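Local coordinates for protein ectonucleotide pyrophosphatase/phosphodiesterase family member 5 (Mus musculus, PDB 5VEO) that probably hydrolyses phosphodiester bonds of a restricted range of nucleotide substrates at the cell surface, using a zinc-containing active site of the alkaline phosphatase superfamily, at residues H74-N79 and K101-A106; A78-D83 and S91-D96; H252-A257 and L322-Y327. The protein carries 1 engineered substitution. All blocks are in the same frame, centred on the assembly; numbering follows the deposited sequence.

How the contacts relate
All three contacts lie in the phosphodiesterase domain and are largely buried, and each includes a residue that touches the bound AMP. Contacts 1 and 2 start from the same run of chain, share Ala78 and Asn79, and touch where Met81 packs on Ile76 and Phe102; contact 3 comes later in the sequence and stays about 5 Å away at its nearest atoms. Contact 1 joins two loops through apolar side chains and a water, without a direct hydrogen bond. Contact 2 is the most polar, with a beta bridge and a carboxylate pair towards its exposed edge, where Glu93 lies. Contact 3, wholly buried, packs a proline behind a zinc-binding histidine.

Contact 1: residues H74-N79 and K101-A106; sequences HGIVAN and KFWEEA. With AMP (adenosine monophosphate), chain Q.
The loop that follows helix 71-74 and carries a phosphate-binding asparagine towards the active site is packed here against the turn that precedes helix 109-115. Gly75 leaves the helix with positive phi, and the chain then runs through Ile76 to Asn79. On the other side, Trp103 to Ala106 form a type I beta turn. Ile76 makes the main apolar contact. With CG1 anti to its carbonyl carbon (chi1 -60°), it crosses the indole of Trp103 obliquely and sets CD1 over one face, 3.9 Å from the centroid of the six-membered ring, a CH-pi contact. The same methyl lies 3.1 Å from Phe102 O, a tight fit. At the helix end, His74 CB meets Ala106 CB at 3.7 Å, while its imidazole turns back on its own chain: CG sits in the crowded position between backbone N and carbonyl carbon (chi1 63°). From there ND1 accepts the backbone N-H of Ile76 in the ring plane, at 3.1 Å, and NE2 bonds Thr64, so both ring nitrogens are engaged. The extended side chain of Glu105 brings OE2 to 3.3 Å from Gly75 CA, where a beta carbon would clash; this oxygen is held by Asn296. No direct hydrogen bond links the two segments. Instead a water donates to His74 O and to Phe102 O, both at 2.7 Å, and accepts from Glu105 N, tying the helix end to the turn. Farther along, Asn79 ND2 donates to AMP O1P at 2.8 Å. Around the contact, Tyr59 and Tyr63 of helix 58-67 pack on Ile76, Arg298 bonds the carbonyls of Gly75 and Lys101, and Met81 of strand 80-83 lies against both Ile76 and Phe102.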
loop_
_atom_site.group_PDB
_atom_site.type_symbol
_atom_site.label_atom_id
_atom_site.label_comp_id
_atom_site.label_asym_id
_atom_site.label_seq_id
_atom_site.Cartn_x
_atom_site.Cartn_y
_atom_site.Cartn_z
ATOM N N HIS A 74 11.662 4.807 4.922
ATOM C CA HIS A 74 11.828 3.359 4.822
ATOM C C HIS A 74 12.428 2.913 3.494
ATOM O O HIS A 74 12.863 1.764 3.398
ATOM C CB HIS A 74 10.524 2.616 5.129
ATOM C CG HIS A 74 9.388 2.878 4.192
ATOM N ND1 HIS A 74 9.487 2.756 2.820
ATOM C CD2 HIS A 74 8.092 3.169 4.452
ATOM C CE1 HIS A 74 8.305 2.980 2.277
ATOM N NE2 HIS A 74 7.442 3.243 3.247
ATOM N N GLY A 75 12.504 3.793 2.491
ATOM C CA GLY A 75 13.274 3.558 1.286
ATOM C C GLY A 75 12.562 2.827 0.167
ATOM O O GLY A 75 13.127 2.711 -0.930
ATOM N N ILE A 76 11.342 2.348 0.391
ATOM C CA ILE A 76 10.545 1.737 -0.687
ATOM C C ILE A 76 9.688 2.870 -1.241
ATOM O O ILE A 76 8.535 3.083 -0.852
ATOM C CB ILE A 76 9.717 0.543 -0.194
ATOM C CG1 ILE A 76 10.610 -0.566 0.384
ATOM C CG2 ILE A 76 8.862 -0.011 -1.325
ATOM C CD1 ILE A 76 11.479 -1.281 -0.632
ATOM N N VAL A 77 10.294 3.663 -2.132
ATOM C CA VAL A 77 9.658 4.907 -2.570
ATOM C C VAL A 77 8.709 4.708 -3.746
ATOM O O VAL A 77 7.905 5.603 -4.028
ATOM C CB VAL A 77 10.695 5.996 -2.918
ATOM C CG1 VAL A 77 11.657 6.215 -1.755
ATOM C CG2 VAL A 77 11.475 5.678 -4.172
ATOM N N ALA A 78 8.745 3.559 -4.408
ATOM C CA ALA A 78 7.898 3.289 -5.558
ATOM C C ALA A 78 7.913 1.789 -5.821
ATOM O O ALA A 78 8.724 1.052 -5.256
ATOM C CB ALA A 78 8.381 4.064 -6.791
ATOM N N ASN A 79 7.019 1.346 -6.717
ATOM C CA ASN A 79 7.041 -0.032 -7.194
ATOM C C ASN A 79 8.169 -0.267 -8.178
ATOM O O ASN A 79 8.538 -1.416 -8.407
ATOM C CB ASN A 79 5.745 -0.404 -7.901
ATOM C CG ASN A 79 4.534 -0.376 -6.990
ATOM O OD1 ASN A 79 4.622 -0.409 -5.752
ATOM N ND2 ASN A 79 3.382 -0.360 -7.619
ATOM N N LYS A 101 18.771 -5.171 -0.084
ATOM C CA LYS A 101 19.219 -3.810 0.188
ATOM C C LYS A 101 18.140 -2.769 -0.096
ATOM O O LYS A 101 18.192 -1.666 0.466
ATOM C CB LYS A 101 20.475 -3.512 -0.621
ATOM C CG LYS A 101 21.712 -4.263 -0.108
ATOM C CD LYS A 101 22.867 -3.297 0.160
ATOM C CE LYS A 101 23.937 -3.866 1.106
ATOM N NZ LYS A 101 24.010 -3.079 2.384
ATOM N N PHE A 102 17.159 -3.078 -0.941
ATOM C CA PHE A 102 16.078 -2.122 -1.149
ATOM C C PHE A 102 15.174 -1.980 0.063
ATOM O O PHE A 102 14.451 -0.990 0.149
ATOM C CB PHE A 102 15.258 -2.503 -2.382
ATOM C CG PHE A 102 15.846 -1.975 -3.645
ATOM C CD1 PHE A 102 15.676 -0.644 -3.993
ATOM C CD2 PHE A 102 16.613 -2.780 -4.455
ATOM C CE1 PHE A 102 16.237 -0.137 -5.152
ATOM C CE2 PHE A 102 17.193 -2.280 -5.607
ATOM C CZ PHE A 102 17.014 -0.961 -5.952
ATOM N N TRP A 103 15.199 -2.943 0.982
ATOM C CA TRP A 103 14.308 -3.010 2.136
ATOM C C TRP A 103 14.969 -2.606 3.449
ATOM O O TRP A 103 14.266 -2.346 4.435
ATOM C CB TRP A 103 13.776 -4.447 2.274
ATOM C CG TRP A 103 13.011 -4.882 1.071
ATOM C CD1 TRP A 103 13.513 -5.416 -0.084
ATOM C CD2 TRP A 103 11.599 -4.790 0.892
ATOM N NE1 TRP A 103 12.489 -5.668 -0.974
ATOM C CE2 TRP A 103 11.304 -5.280 -0.399
ATOM C CE3 TRP A 103 10.555 -4.328 1.693
ATOM C CZ2 TRP A 103 10.007 -5.346 -0.883
ATOM C CZ3 TRP A 103 9.271 -4.384 1.205
ATOM C CH2 TRP A 103 9.005 -4.884 -0.066
ATOM N N GLU A 104 16.290 -2.584 3.505
ATOM C CA GLU A 104 16.986 -2.586 4.779
ATOM C C GLU A 104 17.230 -1.189 5.355
ATOM O O GLU A 104 17.922 -1.065 6.373
ATOM C CB GLU A 104 18.284 -3.377 4.620
ATOM C CG GLU A 104 17.960 -4.863 4.537
ATOM C CD GLU A 104 19.135 -5.753 4.232
ATOM O OE1 GLU A 104 20.125 -5.301 3.604
ATOM O OE2 GLU A 104 19.056 -6.928 4.633
ATOM N N GLU A 105 16.643 -0.137 4.777
ATOM C CA GLU A 105 16.656 1.148 5.468
ATOM C C GLU A 105 15.662 1.188 6.617
ATOM O O GLU A 105 15.677 2.144 7.401
ATOM C CB GLU A 105 16.406 2.285 4.469
ATOM C CG GLU A 105 17.457 2.245 3.379
ATOM C CD GLU A 105 17.330 3.288 2.303
ATOM O OE1 GLU A 105 18.229 3.310 1.434
ATOM O OE2 GLU A 105 16.377 4.083 2.313
ATOM N N ALA A 106 14.818 0.166 6.747
ATOM C CA ALA A 106 13.876 0.052 7.848
ATOM C C ALA A 106 13.815 -1.406 8.272
ATOM O O ALA A 106 14.457 -2.277 7.671
ATOM C CB ALA A 106 12.484 0.559 7.457
HETATM P P AMP Q . -0.271 -1.646 -7.083
HETATM O O1P AMP Q . 0.737 -0.571 -6.813
HETATM O O2P AMP Q . -0.942 -1.466 -8.450
HETATM O O3P AMP Q . -1.318 -1.779 -5.980
HETATM O "O5'" AMP Q . 0.488 -3.055 -7.131
HETATM C "C5'" AMP Q . -0.250 -4.252 -6.845
HETATM C "C4'" AMP Q . 0.190 -5.441 -7.653
HETATM O "O4'" AMP Q . 1.419 -5.916 -7.122
HETATM C "C3'" AMP Q . -0.775 -6.625 -7.561
HETATM O "O3'" AMP Q . -1.487 -6.779 -8.769
HETATM C "C2'" AMP Q . 0.119 -7.845 -7.316
HETATM O "O2'" AMP Q . -0.085 -8.917 -8.196
HETATM C "C1'" AMP Q . 1.520 -7.282 -7.439
HETATM N N9 AMP Q . 2.461 -7.895 -6.529
HETATM C C8 AMP Q . 2.452 -7.857 -5.186
HETATM N N7 AMP Q . 3.520 -8.537 -4.701
HETATM C C5 AMP Q . 4.204 -8.996 -5.783
HETATM C C6 AMP Q . 5.434 -9.780 -6.016
HETATM N N6 AMP Q . 6.156 -10.220 -4.969
HETATM N N1 AMP Q . 5.804 -10.037 -7.282
HETATM C C2 AMP Q . 5.105 -9.607 -8.348
HETATM N N3 AMP Q . 3.982 -8.881 -8.228
HETATM C C4 AMP Q . 3.503 -8.575 -6.980
HETATM O O HOH W 1 14.921 0.282 2.448
#

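Contact 2: residues A78-D83 and S91-D96; sequences ANDMFD and SLEHMD. With AMP (adenosine monophosphate), chain Q.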
loop_
_atom_site.group_PDB
_atom_site.type_symbol
_atom_site.label_atom_id
_atom_site.label_comp_id
_atom_site.label_asym_id
_atom_site.label_seq_id
_atom_site.Cartn_x
_atom_site.Cartn_y
_atom_site.Cartn_z
ATOM N N ALA A 78 8.745 3.559 -4.408
ATOM C CA ALA A 78 7.898 3.289 -5.558
ATOM C C ALA A 78 7.913 1.789 -5.821
ATOM O O ALA A 78 8.724 1.052 -5.256
ATOM C CB ALA A 78 8.381 4.064 -6.791
ATOM N N ASN A 79 7.019 1.346 -6.717
ATOM C CA ASN A 79 7.041 -0.032 -7.194
ATOM C C ASN A 79 8.169 -0.267 -8.178
ATOM O O ASN A 79 8.538 -1.416 -8.407
ATOM C CB ASN A 79 5.745 -0.404 -7.901
ATOM C CG ASN A 79 4.534 -0.376 -6.990
ATOM O OD1 ASN A 79 4.622 -0.409 -5.752
ATOM N ND2 ASN A 79 3.382 -0.360 -7.619
ATOM N N ASP A 80 8.665 0.800 -8.798
ATOM C CA ASP A 80 9.783 0.758 -9.735
ATOM C C ASP A 80 10.760 1.835 -9.313
ATOM O O ASP A 80 10.392 3.011 -9.246
ATOM C CB ASP A 80 9.319 0.983 -11.173
ATOM C CG ASP A 80 8.511 -0.174 -11.692
ATOM O OD1 ASP A 80 7.278 -0.133 -11.564
ATOM O OD2 ASP A 80 9.107 -1.138 -12.204
ATOM N N MET A 81 11.988 1.427 -9.006
ATOM C CA MET A 81 12.992 2.318 -8.447
ATOM C C MET A 81 14.340 2.065 -9.094
ATOM O O MET A 81 14.614 0.987 -9.630
ATOM C CB MET A 81 13.187 2.108 -6.949
ATOM C CG MET A 81 11.995 2.384 -6.095
ATOM S SD MET A 81 12.395 2.102 -4.361
ATOM C CE MET A 81 12.140 0.340 -4.206
ATOM N N PHE A 82 15.203 3.061 -8.969
ATOM C CA PHE A 82 16.610 2.924 -9.307
ATOM C C PHE A 82 17.405 3.556 -8.181
ATOM O O PHE A 82 17.191 4.728 -7.840
ATOM C CB PHE A 82 16.946 3.587 -10.641
ATOM C CG PHE A 82 18.429 3.617 -10.937
ATOM C CD1 PHE A 82 19.132 2.438 -11.107
ATOM C CD2 PHE A 82 19.109 4.813 -11.007
ATOM C CE1 PHE A 82 20.508 2.453 -11.376
ATOM C CE2 PHE A 82 20.498 4.831 -11.259
ATOM C CZ PHE A 82 21.171 3.654 -11.449
ATOM N N ASP A 83 18.319 2.773 -7.606
ATOM C CA ASP A 83 19.185 3.274 -6.556
ATOM C C ASP A 83 20.551 3.571 -7.165
ATOM O O ASP A 83 21.242 2.640 -7.611
ATOM C CB ASP A 83 19.297 2.263 -5.412
ATOM C CG ASP A 83 20.108 2.791 -4.245
ATOM O OD1 ASP A 83 19.675 2.628 -3.081
ATOM O OD2 ASP A 83 21.187 3.372 -4.486
ATOM N N SER A 91 11.868 -3.609 -9.523
ATOM C CA SER A 91 10.715 -3.526 -10.414
ATOM C C SER A 91 9.682 -4.582 -10.060
ATOM O O SER A 91 9.904 -5.780 -10.241
ATOM C CB SER A 91 11.119 -3.673 -11.873
ATOM O OG SER A 91 9.941 -3.787 -12.651
ATOM N N LEU A 92 8.524 -4.108 -9.622
ATOM C CA LEU A 92 7.440 -4.996 -9.265
ATOM C C LEU A 92 6.965 -5.789 -10.475
ATOM O O LEU A 92 6.733 -7.000 -10.381
ATOM C CB LEU A 92 6.315 -4.158 -8.672
ATOM C CG LEU A 92 5.096 -4.912 -8.204
ATOM C CD1 LEU A 92 5.516 -5.930 -7.157
ATOM C CD2 LEU A 92 4.103 -3.924 -7.642
ATOM N N GLU A 93 6.868 -5.130 -11.635
ATOM C CA GLU A 93 6.313 -5.778 -12.820
ATOM C C GLU A 93 7.170 -6.942 -13.289
ATOM O O GLU A 93 6.652 -7.871 -13.920
ATOM C CB GLU A 93 6.144 -4.763 -13.953
ATOM C CG GLU A 93 5.014 -3.775 -13.721
ATOM C CD GLU A 93 5.423 -2.614 -12.841
ATOM O OE1 GLU A 93 6.585 -2.611 -12.379
ATOM O OE2 GLU A 93 4.582 -1.706 -12.621
ATOM N N HIS A 94 8.472 -6.914 -13.006
ATOM C CA HIS A 94 9.372 -8.012 -13.331
ATOM C C HIS A 94 9.592 -8.963 -12.158
ATOM O O HIS A 94 10.465 -9.838 -12.230
ATOM C CB HIS A 94 10.709 -7.448 -13.805
ATOM C CG HIS A 94 10.602 -6.638 -15.057
ATOM N ND1 HIS A 94 11.060 -5.340 -15.148
ATOM C CD2 HIS A 94 10.083 -6.939 -16.270
ATOM C CE1 HIS A 94 10.819 -4.874 -16.361
ATOM N NE2 HIS A 94 10.225 -5.824 -17.060
ATOM N N MET A 95 8.830 -8.812 -11.084
ATOM C CA MET A 95 9.028 -9.601 -9.872
ATOM C C MET A 95 10.440 -9.417 -9.310
ATOM O O MET A 95 10.979 -10.299 -8.642
ATOM C CB MET A 95 8.740 -11.074 -10.153
ATOM C CG MET A 95 8.192 -11.791 -8.977
ATOM S SD MET A 95 7.215 -13.249 -9.347
ATOM C CE MET A 95 7.000 -13.664 -7.613
ATOM N N ASP A 96 11.029 -8.254 -9.567
ATOM C CA ASP A 96 12.426 -7.971 -9.231
ATOM C C ASP A 96 12.472 -7.102 -7.974
ATOM O O ASP A 96 12.877 -5.931 -7.999
ATOM C CB ASP A 96 13.109 -7.295 -10.418
ATOM C CG ASP A 96 14.591 -7.049 -10.200
ATOM O OD1 ASP A 96 15.203 -7.710 -9.332
ATOM O OD2 ASP A 96 15.141 -6.169 -10.906
HETATM P P AMP Q . -0.271 -1.646 -7.083
HETATM O O1P AMP Q . 0.737 -0.571 -6.813
HETATM O O2P AMP Q . -0.942 -1.466 -8.450
HETATM O O3P AMP Q . -1.318 -1.779 -5.980
HETATM O "O5'" AMP Q . 0.488 -3.055 -7.131
HETATM C "C5'" AMP Q . -0.250 -4.252 -6.845
HETATM C "C4'" AMP Q . 0.190 -5.441 -7.653
HETATM O "O4'" AMP Q . 1.419 -5.916 -7.122
HETATM C "C3'" AMP Q . -0.775 -6.625 -7.561
HETATM O "O3'" AMP Q . -1.487 -6.779 -8.769
HETATM C "C2'" AMP Q . 0.119 -7.845 -7.316
HETATM O "O2'" AMP Q . -0.085 -8.917 -8.196
HETATM C "C1'" AMP Q . 1.520 -7.282 -7.439
HETATM N N9 AMP Q . 2.461 -7.895 -6.529
HETATM C C8 AMP Q . 2.452 -7.857 -5.186
HETATM N N7 AMP Q . 3.520 -8.537 -4.701
HETATM C C5 AMP Q . 4.204 -8.996 -5.783
HETATM C C6 AMP Q . 5.434 -9.780 -6.016
HETATM N N6 AMP Q . 6.156 -10.220 -4.969
HETATM N N1 AMP Q . 5.804 -10.037 -7.282
HETATM C C2 AMP Q . 5.105 -9.607 -8.348
HETATM N N3 AMP Q . 3.982 -8.881 -8.228
HETATM C C4 AMP Q . 3.503 -8.575 -6.980
HETATM O O HOH W 2 3.290 -0.255 -10.579
#
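Leu92 and Asn79 form one wall of the nucleotide pocket, their side chains running side by side in the same direction. Leu92 has CG anti to its backbone N (chi1 -179°), and its two methyls divide the work: CD1 reaches 3.3 Å from C4 of the adenine, while CD2 lies 3.6 Å from Asn79 CG and also meets the ribose O4'. Beyond it, Met95 puts CG 3.4 Å from AMP N1, its chain running on extended past it. The amide of Asn79 is fixed from several directions: OD1 accepts the backbone N-H of Tyr59, and ND2 gives one bond to the phosphate and another to a water, which in turn donates to Glu93 OE2. Behind this wall the backbones are joined by the hydrogen bond from Leu92 N to Asn79 O, 3.0 Å long and in the carbonyl plane. It lies beside the end of a beta hairpin formed by strands 80-83 and 88-91, where Asp80 and Ser91 are an antiparallel non-hydrogen-bonded pair with side chains on the same face. Ser91 continues into a G1 beta bulge with Met95 and Asp96, the backbone N of Asp96 donating to Ser91 O. On the face of the bridge, Ser91 OG donates to Asp80 OD2 at 2.8 Å, approaching almost along the C-O axis. Glu93, bent at chi2 (83°), brings its carboxylate edge-on to the same acid, nearly in its plane, with OE1 2.7 Å from Asp80 OD1 and the two carboxylate planes 23° apart. Oxygens this close suggest that one of the acids is probably protonated, consistent with a raised pKa.

Contact 3: residues H252-A257 and L322-Y327; sequences HSPVAA and LGNHGY. With ZN (zinc ion), chain D; AMP (adenosine monophosphate), chain Q.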
loop_
_atom_site.group_PDB
_atom_site.type_symbol
_atom_site.label_atom_id
_atom_site.label_comp_id
_atom_site.label_asym_id
_atom_site.label_seq_id
_atom_site.Cartn_x
_atom_site.Cartn_y
_atom_site.Cartn_z
ATOM N N HIS A 252 6.629 5.358 -14.493
ATOM C CA HIS A 252 5.912 6.043 -15.594
ATOM C C HIS A 252 4.761 6.961 -15.169
ATOM O O HIS A 252 4.785 8.166 -15.437
ATOM C CB HIS A 252 5.397 5.015 -16.612
ATOM C CG HIS A 252 6.474 4.405 -17.468
ATOM N ND1 HIS A 252 6.382 4.328 -18.842
ATOM C CD2 HIS A 252 7.659 3.834 -17.141
ATOM C CE1 HIS A 252 7.462 3.733 -19.324
ATOM N NE2 HIS A 252 8.255 3.424 -18.312
ATOM N N SER A 253 3.701 6.399 -14.608
ATOM C CA SER A 253 2.469 7.178 -14.367
ATOM C C SER A 253 1.836 6.720 -13.071
ATOM O O SER A 253 1.815 5.524 -12.794
ATOM C CB SER A 253 1.473 7.024 -15.518
ATOM O OG SER A 253 0.389 7.945 -15.417
ATOM N N PRO A 254 1.274 7.656 -12.289
ATOM C CA PRO A 254 1.112 9.095 -12.523
ATOM C C PRO A 254 2.218 9.950 -11.915
ATOM O O PRO A 254 2.139 11.186 -11.947
ATOM C CB PRO A 254 -0.219 9.386 -11.857
ATOM C CG PRO A 254 -0.210 8.479 -10.659
ATOM C CD PRO A 254 0.478 7.218 -11.122
ATOM N N VAL A 255 3.250 9.312 -11.387
ATOM C CA VAL A 255 4.406 10.032 -10.857
ATOM C C VAL A 255 5.606 9.592 -11.681
ATOM O O VAL A 255 6.186 8.524 -11.461
ATOM C CB VAL A 255 4.599 9.796 -9.362
ATOM C CG1 VAL A 255 5.818 10.578 -8.842
ATOM C CG2 VAL A 255 3.315 10.206 -8.628
ATOM N N ALA A 256 5.950 10.397 -12.672
ATOM C CA ALA A 256 7.055 10.083 -13.567
ATOM C C ALA A 256 8.367 10.420 -12.867
ATOM O O ALA A 256 8.626 11.583 -12.531
ATOM C CB ALA A 256 6.912 10.859 -14.874
ATOM N N ALA A 257 9.174 9.406 -12.646
ATOM C CA ALA A 257 10.466 9.552 -11.993
ATOM C C ALA A 257 11.491 9.570 -13.111
ATOM O O ALA A 257 11.680 8.558 -13.790
ATOM C CB ALA A 257 10.706 8.410 -11.015
ATOM N N LEU A 322 -7.856 2.205 -17.354
ATOM C CA LEU A 322 -9.008 3.045 -17.046
ATOM C C LEU A 322 -9.080 3.419 -15.571
ATOM O O LEU A 322 -9.752 4.395 -15.221
ATOM C CB LEU A 322 -10.295 2.341 -17.468
ATOM C CG LEU A 322 -10.574 2.379 -18.977
ATOM C CD1 LEU A 322 -11.666 1.376 -19.281
ATOM C CD2 LEU A 322 -10.960 3.787 -19.406
ATOM N N GLY A 323 -8.407 2.686 -14.701
ATOM C CA GLY A 323 -8.246 3.090 -13.317
ATOM C C GLY A 323 -6.774 3.167 -12.955
ATOM O O GLY A 323 -5.973 2.315 -13.368
ATOM N N ASN A 324 -6.421 4.163 -12.153
ATOM C CA ASN A 324 -5.076 4.155 -11.608
ATOM C C ASN A 324 -5.015 4.902 -10.280
ATOM O O ASN A 324 -5.983 5.519 -9.810
ATOM C CB ASN A 324 -4.065 4.729 -12.609
ATOM C CG ASN A 324 -2.650 4.167 -12.411
ATOM O OD1 ASN A 324 -2.413 3.243 -11.625
ATOM N ND2 ASN A 324 -1.696 4.767 -13.104
ATOM N N HIS A 325 -3.839 4.812 -9.672
ATOM C CA HIS A 325 -3.541 5.395 -8.377
ATOM C C HIS A 325 -2.051 5.714 -8.371
ATOM O O HIS A 325 -1.329 5.401 -9.319
ATOM C CB HIS A 325 -3.942 4.425 -7.256
ATOM C CG HIS A 325 -3.310 3.080 -7.406
ATOM N ND1 HIS A 325 -2.079 2.780 -6.868
ATOM C CD2 HIS A 325 -3.679 1.996 -8.130
ATOM C CE1 HIS A 325 -1.745 1.542 -7.203
ATOM N NE2 HIS A 325 -2.691 1.054 -7.985
ATOM N N GLY A 326 -1.590 6.313 -7.287
ATOM C CA GLY A 326 -0.253 6.868 -7.211
ATOM C C GLY A 326 -0.236 8.363 -7.024
ATOM O O GLY A 326 0.803 8.919 -6.636
ATOM N N TYR A 327 -1.381 9.008 -7.241
ATOM C CA TYR A 327 -1.559 10.444 -7.124
ATOM C C TYR A 327 -1.377 10.937 -5.682
ATOM O O TYR A 327 -1.323 10.170 -4.717
ATOM C CB TYR A 327 -2.955 10.827 -7.614
ATOM C CG TYR A 327 -3.251 10.357 -9.021
ATOM C CD1 TYR A 327 -2.855 11.109 -10.116
ATOM C CD2 TYR A 327 -3.896 9.159 -9.257
ATOM C CE1 TYR A 327 -3.113 10.684 -11.411
ATOM C CE2 TYR A 327 -4.153 8.724 -10.542
ATOM C CZ TYR A 327 -3.764 9.484 -11.615
ATOM O OH TYR A 327 -4.016 9.042 -12.889
HETATM ZN ZN ZN D . -2.816 -0.923 -8.553
HETATM P P AMP Q . -0.271 -1.646 -7.083
HETATM O O1P AMP Q . 0.737 -0.571 -6.813
HETATM O O2P AMP Q . -0.942 -1.466 -8.450
HETATM O O3P AMP Q . -1.318 -1.779 -5.980
HETATM O "O5'" AMP Q . 0.488 -3.055 -7.131
HETATM C "C5'" AMP Q . -0.250 -4.252 -6.845
HETATM C "C4'" AMP Q . 0.190 -5.441 -7.653
HETATM O "O4'" AMP Q . 1.419 -5.916 -7.122
HETATM C "C3'" AMP Q . -0.775 -6.625 -7.561
HETATM O "O3'" AMP Q . -1.487 -6.779 -8.769
HETATM C "C2'" AMP Q . 0.119 -7.845 -7.316
HETATM O "O2'" AMP Q . -0.085 -8.917 -8.196
HETATM C "C1'" AMP Q . 1.520 -7.282 -7.439
HETATM N N9 AMP Q . 2.461 -7.895 -6.529
HETATM C C8 AMP Q . 2.452 -7.857 -5.186
HETATM N N7 AMP Q . 3.520 -8.537 -4.701
HETATM C C5 AMP Q . 4.204 -8.996 -5.783
HETATM C C6 AMP Q . 5.434 -9.780 -6.016
HETATM N N6 AMP Q . 6.156 -10.220 -4.969
HETATM N N1 AMP Q . 5.804 -10.037 -7.282
HETATM C C2 AMP Q . 5.105 -9.607 -8.348
HETATM N N3 AMP Q . 3.982 -8.881 -8.228
HETATM C C4 AMP Q . 3.503 -8.575 -6.980
HETATM O O HOH W 3 -2.098 7.260 -14.433
HETATM O O HOH W 4 0.868 3.013 -13.411
#
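Apolar contact is concentrated on Pro254, which follows a cis peptide bond and faces the chain from Asn324 to Tyr327. Its CG stands over the centre of the Tyr327 ring, 3.6 Å from the centroid and 6° off the ring normal, a CH-pi contact. CB also presses on this ring, 3.2 Å from CE1, while CD lies 3.1 Å from His325 O. The tyrosine turns to present its face with CG anti to the carbonyl carbon (chi1 -55°). Gly326, at positive phi, passes against the CG-CD edge of the proline, where a beta carbon would run into CD; Val255 CG2 touches Gly326 O just beyond.

Polar links across the interface run through water. One water accepts from Asn324 ND2, donates to Tyr327 OH and lies 2.8 Å from Ser253 OG; a second also accepts from ND2 and donates to Ser253 O. The amide nitrogen thus spans two waters, while its OD1 takes the backbone N-H of His325 at 2.9 Å, from above the carbonyl plane. Ser253 OG is also bonded to Ile312 N, and Tyr327 OH to Trp310 O, so the water cluster is tied to strand 311-313 and to Trp310 just before it.

Metal coordination lies on the far side of this chain. His325 turns away from Pro254, with CG in the crowded position (chi1 55°), and binds zinc through NE2 at 2.1 Å; ND1 bonds Thr56 O, which fixes the ring rotation. Asp177 and His181 complete the protein ligands, and AMP O2P coordinates the same ion at 1.9 Å. A histidine holding a phosphate-bound zinc in this way is characteristic of the bimetallic active site of nucleotide pyrophosphatases/phosphodiesterases in the alkaline phosphatase superfamily.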